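Local atomic coordinates of AbyA5 (Verrucosispora maris, PDB entry 4YWF), a protein that catalyses acetate elimination in spirotetronate biosynthesis as an esterase-like lyase of the alpha/beta-hydrolase superfamily. Residues Leu345-Val348 with Leu349-Gly353; Asp277-Arg280 with Asn281-Leu284. The protein carries 4 engineered substitutions. All coordinates share one frame; numbering follows the deposited sequence.

Contact 1: residues Leu345-Val348 with Leu349-Gly353; sequences LAQV and LEMSG
The carbonyl of V348 is gripped twice by one residue, S352, whose backbone N and side-chain OG arrive from opposite faces of the carbonyl plane. S352 N donates to V348 O at 3.1 Å, with a somewhat bent N-H...O angle of 147°, and S352 OG donates to V348 O at 3.0 Å. Serine suits this place because its short hydroxyl folds back on the helix: with chi1 at 61°, OG sits between the backbone N and the carbonyl carbon and faces the preceding turn. S352 is buried, and the bond to V348 O gives its hydroxyl a partner inside the chain. Ahead of it the helix keeps its regular ladder, M351 N to Q347 O being nearly straight.

L345 and L349 are one turn apart on the side that faces helix 356-365, where V362 touches both. With CG anti to the backbone N and beside the carbonyl carbon (chi1 -180°), the L345 branch leans toward the next turn, where L345 CD1 meets L349 CG at 4.1 Å. The branched aliphatic tips suit this helix-to-helix seam.

Elsewhere on the helix M351, a selenomethionine, brings its terminal CE to 3.6 Å from Q347 OE1. The Q347 chain is bent at CB-CG, and its OE1 also accepts a hydrogen bond from R323, while E350 OE1 forms a salt bridge with the same arginine; the two polar ends share one cation, which probably holds both in place.

S352 is the first residue to leave helical angles, and G353 follows with positive phi, a conformation natural to glycine. G353 N bonds to E350 O at 3.1 Å, and A354 N reaches L349 O, which makes this the C-terminal Schellman motif of helix 337-351.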
loop_
_atom_site.group_PDB
_atom_site.type_symbol
_atom_site.label_atom_id
_atom_site.label_comp_id
_atom_site.label_asym_id
_atom_site.label_seq_id
_atom_site.Cartn_x
_atom_site.Cartn_y
_atom_site.Cartn_z
ATOM N N LEU A 345 4.258 -6.475 12.207
ATOM C CA LEU A 345 3.371 -7.424 12.774
ATOM C C LEU A 345 3.265 -7.323 14.308
ATOM O O LEU A 345 2.162 -7.205 14.871
ATOM C CB LEU A 345 3.763 -8.808 12.278
ATOM C CG LEU A 345 2.904 -9.917 12.797
ATOM C CD1 LEU A 345 1.425 -9.666 12.404
ATOM C CD2 LEU A 345 3.424 -11.235 12.250
ATOM N N ALA A 346 4.412 -7.280 14.967
ATOM C CA ALA A 346 4.481 -7.211 16.399
ATOM C C ALA A 346 3.778 -5.965 16.886
ATOM O O ALA A 346 3.047 -5.989 17.854
ATOM C CB ALA A 346 5.928 -7.183 16.837
ATOM N N GLN A 347 3.990 -4.859 16.174
ATOM C CA GLN A 347 3.326 -3.631 16.513
ATOM C C GLN A 347 1.775 -3.728 16.412
ATOM O O GLN A 347 1.086 -3.298 17.322
ATOM C CB GLN A 347 3.834 -2.488 15.610
ATOM C CG GLN A 347 5.215 -1.999 16.022
ATOM C CD GLN A 347 5.172 -1.205 17.309
ATOM O OE1 GLN A 347 4.261 -0.406 17.550
ATOM N NE2 GLN A 347 6.196 -1.363 18.110
ATOM N N VAL A 348 1.225 -4.278 15.320
ATOM C CA VAL A 348 -0.244 -4.337 15.209
ATOM C C VAL A 348 -0.839 -5.320 16.186
ATOM O O VAL A 348 -1.878 -5.067 16.744
ATOM C CB VAL A 348 -0.794 -4.642 13.834
ATOM C CG1 VAL A 348 -0.373 -5.991 13.317
ATOM C CG2 VAL A 348 -2.331 -4.576 13.914
ATOM N N LEU A 349 -0.127 -6.390 16.507
ATOM C CA LEU A 349 -0.647 -7.284 17.527
ATOM C C LEU A 349 -0.701 -6.673 18.915
ATOM O O LEU A 349 -1.645 -6.957 19.673
ATOM C CB LEU A 349 0.147 -8.570 17.579
ATOM C CG LEU A 349 0.154 -9.431 16.322
ATOM C CD1 LEU A 349 1.082 -10.622 16.503
ATOM C CD2 LEU A 349 -1.235 -9.910 15.939
ATOM N N GLU A 350 0.284 -5.855 19.260
ATOM C CA GLU A 350 0.279 -5.132 20.504
ATOM C C GLU A 350 -0.837 -4.140 20.551
ATOM O O GLU A 350 -1.588 -4.155 21.487
ATOM C CB GLU A 350 1.597 -4.417 20.728
ATOM C CG GLU A 350 1.723 -3.751 22.085
ATOM C CD GLU A 350 1.290 -2.303 22.036
ATOM O OE1 GLU A 350 1.207 -1.746 20.944
ATOM O OE2 GLU A 350 0.945 -1.747 23.077
HETATM N N MSE A 351 -0.960 -3.284 19.514
HETATM C CA MSE A 351 -1.987 -2.282 19.480
HETATM C C MSE A 351 -3.371 -2.843 19.572
HETATM O O MSE A 351 -4.255 -2.209 20.116
HETATM C CB MSE A 351 -1.974 -1.503 18.145
HETATM C CG MSE A 351 -0.745 -0.685 17.990
HETATM SE SE MSE A 351 -0.747 0.076 16.169
HETATM C CE MSE A 351 1.068 0.745 16.247
ATOM N N SER A 352 -3.617 -4.015 19.033
ATOM C CA SER A 352 -4.965 -4.550 19.072
ATOM C C SER A 352 -5.197 -5.506 20.214
ATOM O O SER A 352 -6.271 -6.109 20.269
ATOM C CB SER A 352 -5.305 -5.282 17.750
ATOM O OG SER A 352 -4.435 -6.363 17.551
ATOM N N GLY A 353 -4.234 -5.645 21.119
ATOM C CA GLY A 353 -4.390 -6.569 22.259
ATOM C C GLY A 353 -4.545 -8.038 21.858
ATOM O O GLY A 353 -5.403 -8.755 22.358
#

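Contact 2: residues Asp277-Arg280 with Asn281-Leu284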
loop_
_atom_site.group_PDB
_atom_site.type_symbol
_atom_site.label_atom_id
_atom_site.label_comp_id
_atom_site.label_asym_id
_atom_site.label_seq_id
_atom_site.Cartn_x
_atom_site.Cartn_y
_atom_site.Cartn_z
ATOM N N ASP A 277 2.969 21.108 -7.073
ATOM C CA ASP A 277 2.153 22.241 -6.769
ATOM C C ASP A 277 0.820 21.739 -6.382
ATOM O O ASP A 277 0.180 22.239 -5.427
ATOM C CB ASP A 277 1.961 23.176 -7.975
ATOM C CG ASP A 277 3.091 24.122 -8.162
ATOM O OD1 ASP A 277 3.978 24.249 -7.257
ATOM O OD2 ASP A 277 3.103 24.739 -9.236
ATOM N N HIS A 278 0.378 20.725 -7.112
ATOM C CA HIS A 278 -0.927 20.166 -6.837
ATOM C C HIS A 278 -1.049 19.633 -5.382
ATOM O O HIS A 278 -2.104 19.752 -4.781
ATOM C CB HIS A 278 -1.289 19.105 -7.894
ATOM C CG HIS A 278 -2.679 18.571 -7.755
ATOM N ND1 HIS A 278 -3.800 19.337 -7.966
ATOM C CD2 HIS A 278 -3.128 17.348 -7.404
ATOM C CE1 HIS A 278 -4.882 18.620 -7.748
ATOM N NE2 HIS A 278 -4.501 17.402 -7.409
ATOM N N VAL A 279 0.015 19.074 -4.834
ATOM C CA VAL A 279 -0.086 18.373 -3.522
ATOM C C VAL A 279 0.507 19.248 -2.406
ATOM O O VAL A 279 0.654 18.793 -1.260
ATOM C CB VAL A 279 0.602 16.992 -3.545
ATOM C CG1 VAL A 279 -0.076 16.090 -4.567
ATOM C CG2 VAL A 279 2.099 17.091 -3.883
ATOM N N ARG A 280 0.814 20.509 -2.745
ATOM C CA ARG A 280 1.489 21.396 -1.788
ATOM C C ARG A 280 0.711 21.507 -0.472
ATOM O O ARG A 280 1.291 21.284 0.577
ATOM C CB ARG A 280 1.858 22.751 -2.396
ATOM C CG ARG A 280 0.693 23.677 -2.781
ATOM C CD ARG A 280 1.192 24.840 -3.660
ATOM N NE ARG A 280 0.213 25.920 -3.787
ATOM C CZ ARG A 280 -0.825 25.922 -4.626
ATOM N NH1 ARG A 280 -1.050 24.887 -5.435
ATOM N NH2 ARG A 280 -1.656 26.966 -4.647
ATOM N N ASN A 281 -0.588 21.704 -0.493
ATOM C CA ASN A 281 -1.296 21.863 0.764
ATOM C C ASN A 281 -1.715 20.543 1.424
ATOM O O ASN A 281 -2.548 20.535 2.306
ATOM C CB ASN A 281 -2.469 22.839 0.601
ATOM C CG ASN A 281 -2.001 24.217 0.074
ATOM O OD1 ASN A 281 -1.039 24.815 0.589
ATOM N ND2 ASN A 281 -2.676 24.720 -0.939
ATOM N N TRP A 282 -1.128 19.421 0.994
ATOM C CA TRP A 282 -1.408 18.126 1.637
ATOM C C TRP A 282 -0.540 17.864 2.846
ATOM O O TRP A 282 -0.729 16.850 3.544
ATOM C CB TRP A 282 -1.208 16.997 0.617
ATOM C CG TRP A 282 -2.187 17.009 -0.504
ATOM C CD1 TRP A 282 -3.150 18.007 -0.818
ATOM C CD2 TRP A 282 -2.322 16.001 -1.499
ATOM N NE1 TRP A 282 -3.860 17.619 -1.943
ATOM C CE2 TRP A 282 -3.377 16.401 -2.375
ATOM C CE3 TRP A 282 -1.697 14.767 -1.704
ATOM C CZ2 TRP A 282 -3.782 15.612 -3.453
ATOM C CZ3 TRP A 282 -2.097 13.981 -2.795
ATOM C CH2 TRP A 282 -3.116 14.405 -3.649
ATOM N N ALA A 283 0.427 18.732 3.105
ATOM C CA ALA A 283 1.321 18.525 4.229
ATOM C C ALA A 283 0.541 18.357 5.535
ATOM O O ALA A 283 -0.435 19.048 5.776
ATOM C CB ALA A 283 2.255 19.691 4.361
ATOM N N LEU A 284 0.959 17.405 6.352
ATOM C CA LEU A 284 0.550 17.334 7.744
ATOM C C LEU A 284 1.315 18.367 8.607
ATOM O O LEU A 284 2.574 18.375 8.688
ATOM C CB LEU A 284 0.747 15.927 8.296
ATOM C CG LEU A 284 -0.026 14.818 7.567
ATOM C CD1 LEU A 284 0.530 13.465 7.910
ATOM C CD2 LEU A 284 -1.496 14.885 7.939
#
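V279 lays its CG1 methyl over the face of the W282 indole, 3.4 Å from the centroid of the six-membered ring and 13° off the ring normal, a CH-pi contact between residues three apart. The torsions of both residues arrange it. In V279, CG1 lies opposite the carbonyl carbon and beside the backbone N (chi1 -62°), which directs that methyl at the indole. W282 adopts a similar first torsion, and a small second torsion sets the plane of the broad ring under the methyl; the benzo atom CZ3 of W282 comes as near as 3.4 Å to V279 CG1. A beta-branched valine offers a compact methyl, and tryptophan a wide apolar plate to receive it. Both are buried against F247 of helix 245-248, and the indole also meets Y187 edge-to-face.

The backbone makes a turn here: W282 N donates to V279 O at 2.9 Å, closing a beta turn, close to type I, over R280 and N281 just past the end of helix 275-278, in the loop that runs to helix 286-290 of this alpha/beta hydrolase.

R280, on the solvent side, places CG between its backbone N and carbonyl carbon (chi1 67°) and then runs extended to NE; a turn about the CD-NE bond brings R280 NH1 back to D277 O at 2.9 Å. That oxygen lies close to the guanidinium plane and also accepts the more distant backbone N of R280 from the other face of its carbonyl plane, so a long, flexible donor helps satisfy the helix's last turn. N281 runs alongside R280 in the same direction, its amide turned well out of the guanidinium plane, and ND2 lies over one guanidinium face. The H278 ring comes only loosely near W282, H278 CD2 lying 4.4 Å from W282 CZ2.

In the fold
Both contacts are local and lie toward the periphery of the fold, their centres about 31 Å apart and their nearest atoms about 15 Å apart, and they share no helix or strand. Contact 1 ends helix 337-351, which packs beside the central sheet: its neighbours include strands 207-215 and 296-301, and none of its touching residues is exposed. Contact 2 follows the short helix 275-278; W282 O is also hydrogen-bonded to H221 of helix 218-226. The chemistry follows the surroundings: contact 1 is packed between the sheet and helix 356-365, whereas contact 2 is divided between a buried apolar side, with its CH-pi contact of valine on indole, and an exposed polar one.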